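CS6 fimbrial subunit B, CS6 fimbrial subunit A (Escherichia coli, PDB 4B9G) serves as a pilin of the CS6 colonization factor of enterotoxigenic bacteria, here fused to a CssA donor strand, and probably helps them adhere to host cells. Local coordinates at residues I17-I23 against A150-V156; N35-Y39 against M80-R85; A51-T57 against H133-Y139; S63-I67 against A95-G99; D77-N81 against G124-Y130. The contacts are given in a common frame with arbitrary orientation. Residue numbers count along the deposited sequence, not the author numbering.

Contact 1 (I17-I23 against A150-V156); sequences IDSAVRI and ATKNFPV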
# COMPACT_ATOMS: atom_id res chain seq x y z
N ILE A 17 -10.37 -4.02 11.86
CA ILE A 17 -9.37 -3.53 10.92
C ILE A 17 -9.61 -2.07 10.46
O ILE A 17 -8.66 -1.30 10.29
CB ILE A 17 -9.23 -4.50 9.74
CG1 ILE A 17 -8.03 -4.14 8.89
CG2 ILE A 17 -10.53 -4.57 8.93
CD1 ILE A 17 -7.58 -5.26 8.01
N ASP A 18 -10.86 -1.67 10.34
CA ASP A 18 -11.18 -0.31 9.92
C ASP A 18 -10.55 0.73 10.84
O ASP A 18 -10.05 1.76 10.38
CB ASP A 18 -12.69 -0.05 9.91
CG ASP A 18 -13.40 -0.68 8.74
OD1 ASP A 18 -12.76 -0.91 7.70
OD2 ASP A 18 -14.62 -0.91 8.86
N SER A 19 -10.62 0.48 12.15
CA SER A 19 -10.09 1.43 13.12
C SER A 19 -8.58 1.31 13.33
O SER A 19 -7.99 2.16 13.96
CB SER A 19 -10.80 1.31 14.46
OG SER A 19 -10.63 0.05 15.04
N ALA A 20 -7.96 0.26 12.81
CA ALA A 20 -6.54 0.03 13.07
C ALA A 20 -5.61 0.77 12.11
O ALA A 20 -4.45 0.99 12.45
CB ALA A 20 -6.23 -1.46 13.01
N VAL A 21 -6.04 1.12 10.93
CA VAL A 21 -5.28 1.60 9.80
C VAL A 21 -5.71 2.98 9.36
O VAL A 21 -6.91 3.28 9.29
CB VAL A 21 -5.42 0.62 8.61
CG1 VAL A 21 -4.65 1.03 7.45
CG2 VAL A 21 -5.15 -0.76 8.99
N ARG A 22 -4.74 3.84 9.02
CA ARG A 22 -5.01 5.11 8.39
C ARG A 22 -4.10 5.26 7.15
O ARG A 22 -2.95 4.81 7.13
CB ARG A 22 -4.74 6.26 9.39
CG ARG A 22 -4.55 7.63 8.89
CD ARG A 22 -4.53 8.55 10.07
NE ARG A 22 -3.24 8.96 10.65
CZ ARG A 22 -2.65 10.13 10.40
NH1 ARG A 22 -3.14 10.98 9.51
NH2 ARG A 22 -1.56 10.45 11.08
N ILE A 23 -4.63 5.95 6.14
CA ILE A 23 -3.95 6.27 4.89
C ILE A 23 -3.72 7.79 4.84
O ILE A 23 -4.62 8.57 5.19
CB ILE A 23 -4.81 5.90 3.68
CG1 ILE A 23 -5.33 4.46 3.78
CG2 ILE A 23 -4.05 6.22 2.38
CD1 ILE A 23 -4.27 3.40 3.79
N ALA A 150 -9.45 -10.75 9.52
CA ALA A 150 -10.07 -9.52 9.03
C ALA A 150 -9.35 -9.10 7.75
O ALA A 150 -8.15 -9.34 7.59
CB ALA A 150 -9.99 -8.41 10.08
N THR A 151 -10.08 -8.47 6.84
CA THR A 151 -9.48 -7.90 5.64
C THR A 151 -10.30 -6.71 5.17
O THR A 151 -11.52 -6.66 5.39
CB THR A 151 -9.31 -8.97 4.51
OG1 THR A 151 -8.53 -8.42 3.44
CG2 THR A 151 -10.63 -9.45 3.98
N LYS A 152 -9.72 -5.74 4.54
CA LYS A 152 -10.32 -4.55 4.00
C LYS A 152 -9.49 -4.04 2.83
O LYS A 152 -8.26 -4.05 2.87
CB LYS A 152 -10.47 -3.47 5.05
CG LYS A 152 -10.99 -2.11 4.69
CD LYS A 152 -12.39 -1.98 4.44
CE LYS A 152 -12.97 -0.58 4.47
NZ LYS A 152 -12.23 0.17 3.64
N ASN A 153 -10.19 -3.64 1.78
CA ASN A 153 -9.59 -2.91 0.68
C ASN A 153 -9.79 -1.40 0.91
O ASN A 153 -10.87 -0.87 0.68
CB ASN A 153 -10.17 -3.35 -0.67
CG ASN A 153 -9.83 -4.79 -1.01
OD1 ASN A 153 -8.93 -5.38 -0.42
ND2 ASN A 153 -10.57 -5.37 -1.95
N PHE A 154 -8.76 -0.74 1.42
CA PHE A 154 -8.84 0.69 1.75
C PHE A 154 -8.67 1.55 0.51
O PHE A 154 -7.70 1.39 -0.23
CB PHE A 154 -7.73 1.07 2.74
CG PHE A 154 -7.94 0.56 4.14
CD1 PHE A 154 -8.65 1.30 5.08
CD2 PHE A 154 -7.41 -0.65 4.52
CE1 PHE A 154 -8.83 0.83 6.37
CE2 PHE A 154 -7.60 -1.13 5.82
CZ PHE A 154 -8.30 -0.39 6.74
N PRO A 155 -9.55 2.55 0.31
CA PRO A 155 -9.27 3.55 -0.74
C PRO A 155 -8.00 4.34 -0.43
O PRO A 155 -7.81 4.77 0.72
CB PRO A 155 -10.51 4.44 -0.72
CG PRO A 155 -11.60 3.57 -0.14
CD PRO A 155 -10.89 2.74 0.90
N VAL A 156 -7.17 4.51 -1.46
CA VAL A 156 -5.91 5.24 -1.36
C VAL A 156 -5.80 6.20 -2.54
O VAL A 156 -6.42 5.97 -3.59
CB VAL A 156 -4.70 4.25 -1.32
CG1 VAL A 156 -4.76 3.37 -0.10
CG2 VAL A 156 -4.61 3.43 -2.58
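The ring of Phe-154 forms the apolar centre of this contact. Val-21 CG1 lies over one face in a CH-pi contact, 4.1 Å from the ring centroid, and Ile-17 O approaches the ring edge, 3.7 Å from Phe-154 CZ. Ile-17 also packs on the N-terminal end of segment 150-156, with its CB 4.0 Å from Ala-150 CB. At the other end Ile-23 CG2 meets Val-156 CG1 at 3.8 Å. Outward, Asp-18 OD1 stands 4.2 Å from Lys-152 NZ, so the charges attract but form no salt bridge. Residues 150-156 belong to the fused CssA donor strand, residues 17-23 to CssB. The packing is consistent with the way a donor strand completes the immunoglobulin-like fold of a pilin, but the single-chain link is artificial. The strand segments run 25° from parallel, 8.3 Å apart at closest approach. The backbone of segment 150-156 pairs with strand 128-142, while Val-21 and Ile-23 also pack on strand 37-44.

Contact 2 (N35-Y39 against M80-R85); sequences NSQLY and MNYYIR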
# COMPACT_ATOMS: atom_id res chain seq x y z
N ASN A 35 11.00 6.68 -6.96
CA ASN A 35 11.24 6.50 -5.53
C ASN A 35 10.48 7.47 -4.64
O ASN A 35 10.60 7.41 -3.42
CB ASN A 35 12.75 6.57 -5.22
CG ASN A 35 13.17 5.65 -4.09
OD1 ASN A 35 12.66 4.53 -3.96
ND2 ASN A 35 14.11 6.10 -3.27
N SER A 36 9.66 8.35 -5.16
CA SER A 36 8.80 9.25 -4.43
C SER A 36 7.69 8.53 -3.72
O SER A 36 7.18 7.52 -4.21
CB SER A 36 8.21 10.36 -5.28
OG SER A 36 9.13 11.13 -5.94
N GLN A 37 7.32 9.05 -2.55
CA GLN A 37 6.22 8.49 -1.81
C GLN A 37 4.90 9.06 -2.30
O GLN A 37 4.69 10.28 -2.32
CB GLN A 37 6.37 8.79 -0.31
CG GLN A 37 7.59 8.18 0.33
CD GLN A 37 7.77 8.68 1.74
OE1 GLN A 37 6.95 8.41 2.61
NE2 GLN A 37 8.82 9.43 1.98
N LEU A 38 3.98 8.18 -2.69
CA LEU A 38 2.66 8.59 -3.19
C LEU A 38 1.62 8.71 -2.08
O LEU A 38 0.73 9.57 -2.15
CB LEU A 38 2.19 7.63 -4.26
CG LEU A 38 3.13 7.47 -5.45
CD1 LEU A 38 2.53 6.47 -6.47
CD2 LEU A 38 3.45 8.80 -6.12
N TYR A 39 1.71 7.83 -1.09
CA TYR A 39 0.90 7.87 0.12
C TYR A 39 1.64 7.06 1.18
O TYR A 39 2.56 6.30 0.86
CB TYR A 39 -0.54 7.36 -0.13
CG TYR A 39 -0.71 5.90 -0.48
CD1 TYR A 39 -0.75 4.93 0.51
CD2 TYR A 39 -0.87 5.50 -1.79
CE1 TYR A 39 -0.97 3.59 0.19
CE2 TYR A 39 -1.09 4.16 -2.13
CZ TYR A 39 -1.15 3.20 -1.12
OH TYR A 39 -1.39 1.87 -1.38
N MET A 80 -0.13 5.54 -12.29
CA MET A 80 1.15 5.47 -11.60
C MET A 80 1.32 4.08 -11.01
O MET A 80 0.45 3.59 -10.30
CB MET A 80 1.18 6.50 -10.47
CG MET A 80 0.96 7.93 -10.93
SD MET A 80 0.93 9.03 -9.51
CE MET A 80 0.72 10.62 -10.31
N ASN A 81 2.47 3.47 -11.27
CA ASN A 81 2.84 2.19 -10.69
C ASN A 81 3.60 2.39 -9.37
O ASN A 81 4.41 3.32 -9.26
CB ASN A 81 3.76 1.43 -11.64
CG ASN A 81 3.10 1.07 -12.94
OD1 ASN A 81 1.92 0.79 -12.99
ND2 ASN A 81 3.87 1.09 -14.01
N TYR A 82 3.40 1.50 -8.40
CA TYR A 82 4.08 1.62 -7.12
C TYR A 82 4.17 0.28 -6.41
O TYR A 82 3.42 -0.64 -6.72
CB TYR A 82 3.38 2.65 -6.22
CG TYR A 82 2.05 2.18 -5.66
CD1 TYR A 82 0.87 2.31 -6.38
CD2 TYR A 82 1.98 1.61 -4.39
CE1 TYR A 82 -0.34 1.89 -5.85
CE2 TYR A 82 0.78 1.21 -3.85
CZ TYR A 82 -0.38 1.34 -4.57
OH TYR A 82 -1.58 0.97 -3.99
N TYR A 83 5.05 0.21 -5.41
CA TYR A 83 5.09 -0.92 -4.49
C TYR A 83 5.07 -0.40 -3.05
O TYR A 83 5.32 0.79 -2.78
CB TYR A 83 6.34 -1.80 -4.70
CG TYR A 83 7.64 -1.12 -4.42
CD1 TYR A 83 8.19 -1.12 -3.15
CD2 TYR A 83 8.32 -0.46 -5.45
CE1 TYR A 83 9.41 -0.48 -2.92
CE2 TYR A 83 9.52 0.16 -5.23
CZ TYR A 83 10.06 0.16 -3.98
OH TYR A 83 11.28 0.75 -3.74
N ILE A 84 4.78 -1.30 -2.11
CA ILE A 84 4.74 -0.97 -0.69
C ILE A 84 6.06 -1.32 0.01
O ILE A 84 6.55 -2.46 -0.08
CB ILE A 84 3.57 -1.74 0.01
CG1 ILE A 84 2.22 -1.24 -0.53
CG2 ILE A 84 3.66 -1.63 1.53
CD1 ILE A 84 1.79 0.15 -0.08
N ARG A 85 6.63 -0.34 0.72
CA ARG A 85 7.85 -0.48 1.52
C ARG A 85 7.47 -0.31 3.00
O ARG A 85 6.72 0.61 3.34
CB ARG A 85 8.84 0.62 1.11
CG ARG A 85 10.19 0.51 1.79
CD ARG A 85 11.16 1.61 1.35
NE ARG A 85 10.76 2.90 1.90
CZ ARG A 85 10.98 4.08 1.32
NH1 ARG A 85 11.59 4.18 0.15
NH2 ARG A 85 10.54 5.17 1.92
O HOH W 1 12.53 2.22 -5.66
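This is mainly an apolar and aromatic packing contact in the CssB part. It joins the corner where strand 37-44 begins to the middle of strand 79-88. The chain turns at Leu-38, and the two segments run 91° apart end to end, so they meet through side chains and not as paired strands. Leu-38 CD1 packs 3.9 Å from Tyr-82 CB and 4.2 Å from Met-80 CB. Next to it, Tyr-39 points its ring edge at the face of Tyr-82 in an offset edge-to-face pair. The centroids are 5.4 Å apart and the planes lie at 73°. The same two residues share a hydrogen bond, Tyr-39 OH to Tyr-82 OH at 2.8 Å, and either may donate. This places a polar link in the apolar interior of the beta sandwich, which is consistent with an immunoglobulin-like pilin fold. Val-156 of the fused CssA donor strand touches both tyrosines there, and Ala-113 of strand 108-119 touches them too. Ile-84 CD1 extends the packing, 3.8 Å from Tyr-39 OH. The outer end of the contact is polar, and one water bridges it. This water donates to Asn-35 OD1 at 2.9 Å and hydrogen-bonds Tyr-83 OH at 2.7 Å. The guanidinium of Arg-85 lies near Asn-35 and Gln-37, with Arg-85 NH1 4.3 Å from Asn-35 OD1, but its salt bridge goes to Asp-87.

Contact 3 (A51-T57 against H133-Y139); sequences AVKIVPT and HLTVSFY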
# COMPACT_ATOMS: atom_id res chain seq x y z
N ALA A 51 -0.09 -11.65 12.35
CA ALA A 51 0.52 -11.39 11.06
C ALA A 51 -0.34 -10.45 10.24
O ALA A 51 -1.56 -10.35 10.43
CB ALA A 51 0.76 -12.69 10.29
N VAL A 52 0.32 -9.76 9.31
CA VAL A 52 -0.29 -8.78 8.43
C VAL A 52 0.12 -9.03 6.99
O VAL A 52 1.27 -9.32 6.72
CB VAL A 52 0.15 -7.33 8.83
CG1 VAL A 52 -0.27 -6.30 7.78
CG2 VAL A 52 -0.41 -6.98 10.21
N LYS A 53 -0.78 -8.89 6.05
CA LYS A 53 -0.61 -8.76 4.62
C LYS A 53 -0.97 -7.34 4.22
O LYS A 53 -2.01 -6.83 4.65
CB LYS A 53 -1.46 -9.73 3.85
CG LYS A 53 -1.43 -9.73 2.40
CD LYS A 53 -2.30 -10.74 1.74
CE LYS A 53 -2.19 -10.82 0.31
NZ LYS A 53 -3.17 -11.81 -0.18
N ILE A 54 -0.14 -6.73 3.38
CA ILE A 54 -0.41 -5.38 2.88
C ILE A 54 0.06 -5.32 1.43
O ILE A 54 1.26 -5.38 1.16
CB ILE A 54 0.21 -4.30 3.80
CG1 ILE A 54 -0.03 -2.92 3.20
CG2 ILE A 54 1.70 -4.54 4.10
CD1 ILE A 54 0.34 -1.79 4.13
N VAL A 55 -0.83 -5.26 0.48
CA VAL A 55 -0.62 -5.41 -0.92
C VAL A 55 -1.62 -4.57 -1.74
O VAL A 55 -2.79 -4.58 -1.43
CB VAL A 55 -0.62 -6.91 -1.32
CG1 VAL A 55 -1.93 -7.46 -1.17
CG2 VAL A 55 -0.23 -7.13 -2.68
N PRO A 56 -1.14 -3.83 -2.77
CA PRO A 56 -2.14 -3.15 -3.60
C PRO A 56 -3.13 -4.14 -4.17
O PRO A 56 -2.77 -5.26 -4.55
CB PRO A 56 -1.27 -2.53 -4.70
CG PRO A 56 0.11 -2.38 -4.06
CD PRO A 56 0.24 -3.61 -3.23
N THR A 57 -4.36 -3.74 -4.28
CA THR A 57 -5.38 -4.45 -4.95
C THR A 57 -5.04 -4.61 -6.41
O THR A 57 -4.45 -3.76 -7.04
CB THR A 57 -6.68 -3.78 -4.60
OG1 THR A 57 -6.65 -3.55 -3.16
CG2 THR A 57 -7.75 -4.62 -4.90
N HIS A 133 -6.92 1.05 -4.54
CA HIS A 133 -7.22 0.40 -3.27
C HIS A 133 -6.02 -0.40 -2.81
O HIS A 133 -5.23 -0.87 -3.62
CB HIS A 133 -8.42 -0.54 -3.40
CG HIS A 133 -9.72 0.18 -3.57
ND1 HIS A 133 -10.13 0.65 -4.80
CD2 HIS A 133 -10.68 0.54 -2.69
CE1 HIS A 133 -11.29 1.26 -4.67
NE2 HIS A 133 -11.66 1.19 -3.40
N LEU A 134 -5.93 -0.53 -1.49
CA LEU A 134 -4.86 -1.27 -0.83
C LEU A 134 -5.50 -2.34 0.05
O LEU A 134 -6.31 -2.01 0.91
CB LEU A 134 -4.06 -0.32 0.06
CG LEU A 134 -2.94 -0.96 0.86
CD1 LEU A 134 -1.77 -1.42 -0.02
CD2 LEU A 134 -2.47 -0.00 1.93
N THR A 135 -5.14 -3.60 -0.17
CA THR A 135 -5.61 -4.69 0.67
C THR A 135 -4.73 -4.79 1.91
O THR A 135 -3.51 -4.92 1.81
CB THR A 135 -5.55 -6.03 -0.06
OG1 THR A 135 -6.37 -5.98 -1.24
CG2 THR A 135 -5.97 -7.17 0.87
N VAL A 136 -5.37 -4.74 3.08
CA VAL A 136 -4.71 -5.07 4.34
C VAL A 136 -5.50 -6.21 4.96
O VAL A 136 -6.73 -6.17 5.03
CB VAL A 136 -4.65 -3.87 5.32
CG1 VAL A 136 -3.94 -4.26 6.61
CG2 VAL A 136 -3.99 -2.65 4.67
N SER A 137 -4.79 -7.25 5.38
CA SER A 137 -5.40 -8.40 6.03
C SER A 137 -4.65 -8.72 7.32
O SER A 137 -3.43 -8.59 7.40
CB SER A 137 -5.39 -9.64 5.13
OG SER A 137 -6.00 -9.34 3.89
N PHE A 138 -5.42 -9.11 8.34
CA PHE A 138 -4.92 -9.51 9.65
C PHE A 138 -5.16 -11.01 9.84
O PHE A 138 -6.21 -11.53 9.46
CB PHE A 138 -5.66 -8.77 10.76
CG PHE A 138 -5.35 -7.28 10.88
CD1 PHE A 138 -4.27 -6.69 10.24
CD2 PHE A 138 -6.13 -6.50 11.70
CE1 PHE A 138 -4.00 -5.33 10.42
CE2 PHE A 138 -5.86 -5.16 11.89
CZ PHE A 138 -4.79 -4.57 11.25
N TYR A 139 -4.20 -11.69 10.47
CA TYR A 139 -4.22 -13.13 10.68
C TYR A 139 -3.93 -13.47 12.14
O TYR A 139 -3.19 -12.75 12.83
CB TYR A 139 -3.14 -13.84 9.84
CG TYR A 139 -3.30 -13.59 8.37
CD1 TYR A 139 -2.82 -12.42 7.79
CD2 TYR A 139 -3.96 -14.50 7.54
CE1 TYR A 139 -2.98 -12.15 6.46
CE2 TYR A 139 -4.12 -14.23 6.18
CZ TYR A 139 -3.63 -13.05 5.65
OH TYR A 139 -3.76 -12.74 4.31
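A ladder of backbone hydrogen bonds joins these two CssB segments. Thr-135 N donates to Val-55 O at 2.8 Å, and Val-55 N returns a bond to Thr-135 O at 3.0 Å. The pair Lys-53 and Ser-137 repeats this, with Ser-137 N to Lys-53 O at 2.9 Å and Lys-53 N to Ser-137 O at 3.0 Å. At one end Tyr-139 N reaches Ala-51 O at 3.0 Å, while the return bond from Ala-51 N to Tyr-139 O is weak at 3.3 Å. At the other end Thr-57 N continues the pattern to His-133 O at 3.1 Å. Pro-56 has no amide hydrogen, but it falls in a non-hydrogen-bonded pair with Leu-134, so the ladder loses nothing. The strands are antiparallel, 165° apart and 4.6 Å at closest approach, and form part of one sheet of an immunoglobulin-like beta sandwich. Val-52, Ile-54, Pro-56, Leu-134, Val-136 and Phe-138 share the face turned to the interior. There Val-52 CG2 meets Phe-138 CD1 at 3.9 Å and Ile-54 CG1 meets Leu-134 CD1 at 4.0 Å. Leu-134 also packs on Tyr-39 and Ile-84. The other face, with Ala-51, Lys-53, Val-55, Thr-135, Ser-137 and Tyr-139, is more mixed. Lys-53 CD lies 3.6 Å from Tyr-139 OH. Thr-135 OG1 bonds Asn-153, and Ser-137 OG bonds Thr-151, both of the fused CssA donor strand.

Contact 4 (S63-I67 against A95-G99); sequences SGQQI and AGQKG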
# COMPACT_ATOMS: atom_id res chain seq x y z
N SER A 63 9.93 -7.72 -10.90
CA SER A 63 11.16 -7.66 -10.10
C SER A 63 10.94 -8.08 -8.66
O SER A 63 11.47 -7.47 -7.73
CB SER A 63 11.77 -6.26 -10.16
OG SER A 63 12.26 -5.96 -11.46
N GLY A 64 10.17 -9.15 -8.46
CA GLY A 64 9.94 -9.71 -7.14
C GLY A 64 8.96 -8.93 -6.27
O GLY A 64 8.81 -9.23 -5.08
N GLN A 65 8.29 -7.94 -6.84
CA GLN A 65 7.44 -7.03 -6.08
C GLN A 65 6.03 -7.04 -6.64
O GLN A 65 5.83 -7.15 -7.85
CB GLN A 65 8.00 -5.60 -6.13
CG GLN A 65 9.39 -5.51 -5.58
CD GLN A 65 9.93 -4.11 -5.65
OE1 GLN A 65 9.75 -3.41 -6.65
NE2 GLN A 65 10.59 -3.67 -4.59
N GLN A 66 5.06 -6.82 -5.76
CA GLN A 66 3.67 -6.61 -6.14
C GLN A 66 3.43 -5.14 -6.49
O GLN A 66 3.40 -4.26 -5.64
CB GLN A 66 2.74 -7.03 -5.01
CG GLN A 66 2.81 -8.51 -4.72
CD GLN A 66 2.61 -9.34 -5.98
OE1 GLN A 66 1.57 -9.23 -6.64
NE2 GLN A 66 3.61 -10.15 -6.34
N ILE A 67 3.28 -4.87 -7.78
CA ILE A 67 3.11 -3.52 -8.29
C ILE A 67 1.63 -3.19 -8.40
O ILE A 67 0.87 -3.91 -9.06
CB ILE A 67 3.81 -3.36 -9.64
CG1 ILE A 67 5.30 -3.72 -9.54
CG2 ILE A 67 3.61 -1.95 -10.17
CD1 ILE A 67 6.08 -2.98 -8.52
N ALA A 95 10.17 -5.55 0.66
CA ALA A 95 9.41 -4.54 -0.07
C ALA A 95 8.63 -5.21 -1.20
O ALA A 95 9.17 -5.98 -1.99
CB ALA A 95 10.31 -3.45 -0.61
N GLY A 96 7.36 -4.86 -1.29
CA GLY A 96 6.49 -5.36 -2.33
C GLY A 96 5.97 -6.77 -2.14
O GLY A 96 5.32 -7.28 -3.06
N GLN A 97 6.19 -7.44 -1.01
CA GLN A 97 5.79 -8.85 -0.93
C GLN A 97 4.27 -9.03 -0.90
O GLN A 97 3.53 -8.18 -0.40
CB GLN A 97 6.45 -9.55 0.24
CG GLN A 97 6.01 -9.09 1.61
CD GLN A 97 6.56 -10.01 2.65
OE1 GLN A 97 7.78 -10.09 2.82
NE2 GLN A 97 5.68 -10.75 3.32
N LYS A 98 3.79 -10.15 -1.35
CA LYS A 98 2.40 -10.57 -1.36
C LYS A 98 1.97 -11.32 -0.13
O LYS A 98 0.81 -11.32 0.18
CB LYS A 98 2.08 -11.43 -2.57
CG LYS A 98 0.69 -11.44 -3.06
CD LYS A 98 0.39 -12.27 -4.23
CE LYS A 98 -0.94 -12.05 -4.82
NZ LYS A 98 -1.34 -13.00 -5.78
N GLY A 99 2.90 -11.95 0.56
CA GLY A 99 2.52 -12.79 1.69
C GLY A 99 2.36 -12.01 2.97
O GLY A 99 2.79 -10.86 3.08
O HOH W 2 8.63 -8.77 -2.57
O HOH W 3 0.62 -11.33 -8.15
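Two tight turns meet here, both in the CssB part. Ser-63 and Gly-64 both have positive phi, and their angles fit a type I' turn, which closes the beta hairpin of strands 60-62 and 65-72. Ala-95 and Gly-96 have angles close to a type II turn, in the loop that leads to strand 101-102. The nearest CA atoms are those of Gln-65 and Gly-96, 4.2 Å apart. One direct hydrogen bond ties the segments, Gln-66 N to Gly-96 O at 2.8 Å. Gly-96 has to be small: a CB modelled on it would fall 2.6 Å from Gln-65 CB, a clash. Gly-96 also bonds the backbone of Ile-84, so the loop is held on strand 79-88 as well. Among the side chains, Gln-66 CG packs 3.7 Å from Lys-98 CB, while its amide group bonds Ser-59 and Thr-61. Gln-65 CG lies 3.6 Å from Ala-95 O. A water bridges the two turns, donating to Gly-64 O at 2.6 Å and to Ala-95 O at 2.9 Å.

Contact 5 (D77-N81 against G124-Y130); sequences DQNMN and GYSSGTY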
# COMPACT_ATOMS: atom_id res chain seq x y z
N ASP A 77 -6.43 6.39 -18.97
CA ASP A 77 -5.18 6.03 -19.63
C ASP A 77 -3.93 6.52 -18.90
O ASP A 77 -2.82 6.21 -19.32
CB ASP A 77 -5.16 6.55 -21.08
CG ASP A 77 -6.30 6.04 -21.91
OD1 ASP A 77 -6.73 4.88 -21.71
OD2 ASP A 77 -6.77 6.80 -22.80
N GLN A 78 -4.11 7.28 -17.82
CA GLN A 78 -2.98 7.79 -17.04
C GLN A 78 -2.94 7.11 -15.69
O GLN A 78 -3.94 7.10 -14.95
CB GLN A 78 -3.11 9.30 -16.87
CG GLN A 78 -3.02 10.05 -18.17
CD GLN A 78 -2.98 11.55 -17.96
OE1 GLN A 78 -2.42 12.03 -16.99
NE2 GLN A 78 -3.56 12.29 -18.87
N ASN A 79 -1.80 6.51 -15.35
CA ASN A 79 -1.70 5.80 -14.09
C ASN A 79 -0.26 5.77 -13.59
O ASN A 79 0.69 5.98 -14.36
CB ASN A 79 -2.28 4.39 -14.23
CG ASN A 79 -1.58 3.59 -15.31
OD1 ASN A 79 -0.37 3.38 -15.25
ND2 ASN A 79 -2.31 3.19 -16.32
N MET A 80 -0.13 5.54 -12.29
CA MET A 80 1.15 5.47 -11.60
C MET A 80 1.32 4.08 -11.01
O MET A 80 0.45 3.59 -10.30
CB MET A 80 1.18 6.50 -10.47
CG MET A 80 0.96 7.93 -10.93
SD MET A 80 0.93 9.03 -9.51
CE MET A 80 0.72 10.62 -10.31
N ASN A 81 2.47 3.47 -11.27
CA ASN A 81 2.84 2.19 -10.69
C ASN A 81 3.60 2.39 -9.37
O ASN A 81 4.41 3.32 -9.26
CB ASN A 81 3.76 1.43 -11.64
CG ASN A 81 3.10 1.07 -12.94
OD1 ASN A 81 1.92 0.79 -12.99
ND2 ASN A 81 3.87 1.09 -14.01
N GLY A 124 3.46 14.39 -19.87
CA GLY A 124 3.45 14.03 -18.47
C GLY A 124 2.05 13.87 -17.91
O GLY A 124 1.07 13.82 -18.64
N TYR A 125 1.96 13.76 -16.59
CA TYR A 125 0.68 13.52 -15.94
C TYR A 125 -0.21 14.76 -15.91
O TYR A 125 0.27 15.88 -15.71
CB TYR A 125 0.91 13.08 -14.49
CG TYR A 125 1.49 11.69 -14.33
CD1 TYR A 125 0.72 10.58 -14.62
CD2 TYR A 125 2.78 11.51 -13.87
CE1 TYR A 125 1.24 9.30 -14.48
CE2 TYR A 125 3.31 10.24 -13.72
CZ TYR A 125 2.53 9.15 -14.03
OH TYR A 125 3.05 7.88 -13.88
N SER A 126 -1.50 14.55 -16.10
CA SER A 126 -2.47 15.61 -15.91
C SER A 126 -2.71 15.91 -14.42
O SER A 126 -2.65 15.03 -13.56
CB SER A 126 -3.80 15.22 -16.54
OG SER A 126 -3.71 15.10 -17.95
N SER A 127 -3.00 17.17 -14.12
CA SER A 127 -3.48 17.53 -12.79
C SER A 127 -4.71 16.70 -12.42
O SER A 127 -5.60 16.54 -13.25
CB SER A 127 -3.86 19.01 -12.74
OG SER A 127 -2.76 19.88 -12.95
N GLY A 128 -4.79 16.25 -11.17
CA GLY A 128 -5.96 15.54 -10.69
C GLY A 128 -5.60 14.52 -9.62
O GLY A 128 -4.45 14.44 -9.15
N THR A 129 -6.61 13.75 -9.22
CA THR A 129 -6.45 12.69 -8.25
C THR A 129 -6.20 11.36 -8.94
O THR A 129 -6.87 11.03 -9.93
CB THR A 129 -7.71 12.59 -7.37
OG1 THR A 129 -7.88 13.84 -6.69
CG2 THR A 129 -7.61 11.47 -6.37
N TYR A 130 -5.26 10.59 -8.38
CA TYR A 130 -4.88 9.26 -8.85
C TYR A 130 -5.23 8.30 -7.71
O TYR A 130 -4.69 8.45 -6.62
CB TYR A 130 -3.37 9.23 -9.20
CG TYR A 130 -3.06 10.08 -10.41
CD1 TYR A 130 -3.05 11.47 -10.33
CD2 TYR A 130 -2.77 9.48 -11.63
CE1 TYR A 130 -2.82 12.24 -11.45
CE2 TYR A 130 -2.54 10.26 -12.76
CZ TYR A 130 -2.57 11.63 -12.68
OH TYR A 130 -2.37 12.35 -13.84
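A Met-aromatic cluster, with a glutamine side chain hydrogen-bonded beside it, joins the start of strand 79-88 to the loop before strand 128-142 and to Tyr-130 within that strand. Both parts belong to CssB, at one end of its beta sandwich, about 17 Å from the centre of the chain to the centre of the contact. Gln-78 OE1 accepts from Ser-126 N at 2.8 Å in a nearly straight bond, and Gln-78 NE2 donates to Ser-126 OG at 3.0 Å. A loop residue is thus held at two points by one amide group. Tyr-130 OH helps to shape the same loop by bonding Ser-126 O at 2.7 Å. The ring of Tyr-125 reaches the start of strand 79-88. Tyr-125 OH lies 3.1 Å from Asn-79 O, but this proton may go elsewhere, since Tyr-115 OH is also a partner. Met-80 CG packs 3.7 Å from Tyr-125 CZ. Pro-32 and Ile-160, the latter in the fused CssA donor strand, cover this apolar patch. The extended Met-80 side chain puts its sulfur near both rings, with SD 4.6 Å from the Tyr-130 centroid and 5.0 Å from that of Tyr-125. Its methyl fits the corner between them and makes two CH-pi contacts. Met-80 CE lies over each ring face, 3.7 Å from the Tyr-130 centroid and 4.1 Å from the Tyr-125 centroid.

Overall arrangement
Contacts 3 and 5 are buried; contacts 1, 2 and 4 are partly so. Contact 1 alone joins CssB to the fused CssA donor strand. It abuts contact 3, because strand 128-142 pairs with both 51-56 and the donor strand. Contacts 1, 2 and 3 meet in the sandwich interior, where Tyr-39 touches Val-156 and Leu-134. Contacts 2 and 5 share Met-80 on strand 79-88, and contact 4 touches that strand through Ile-84. The chemistry differs with place. Contact 3 is backbone pairing, contacts 1 and 2 are mainly side-chain packing, contact 4 joins two turns by one backbone hydrogen bond and bridging water, and contact 5 combines amide bonds with Met-aromatic packing.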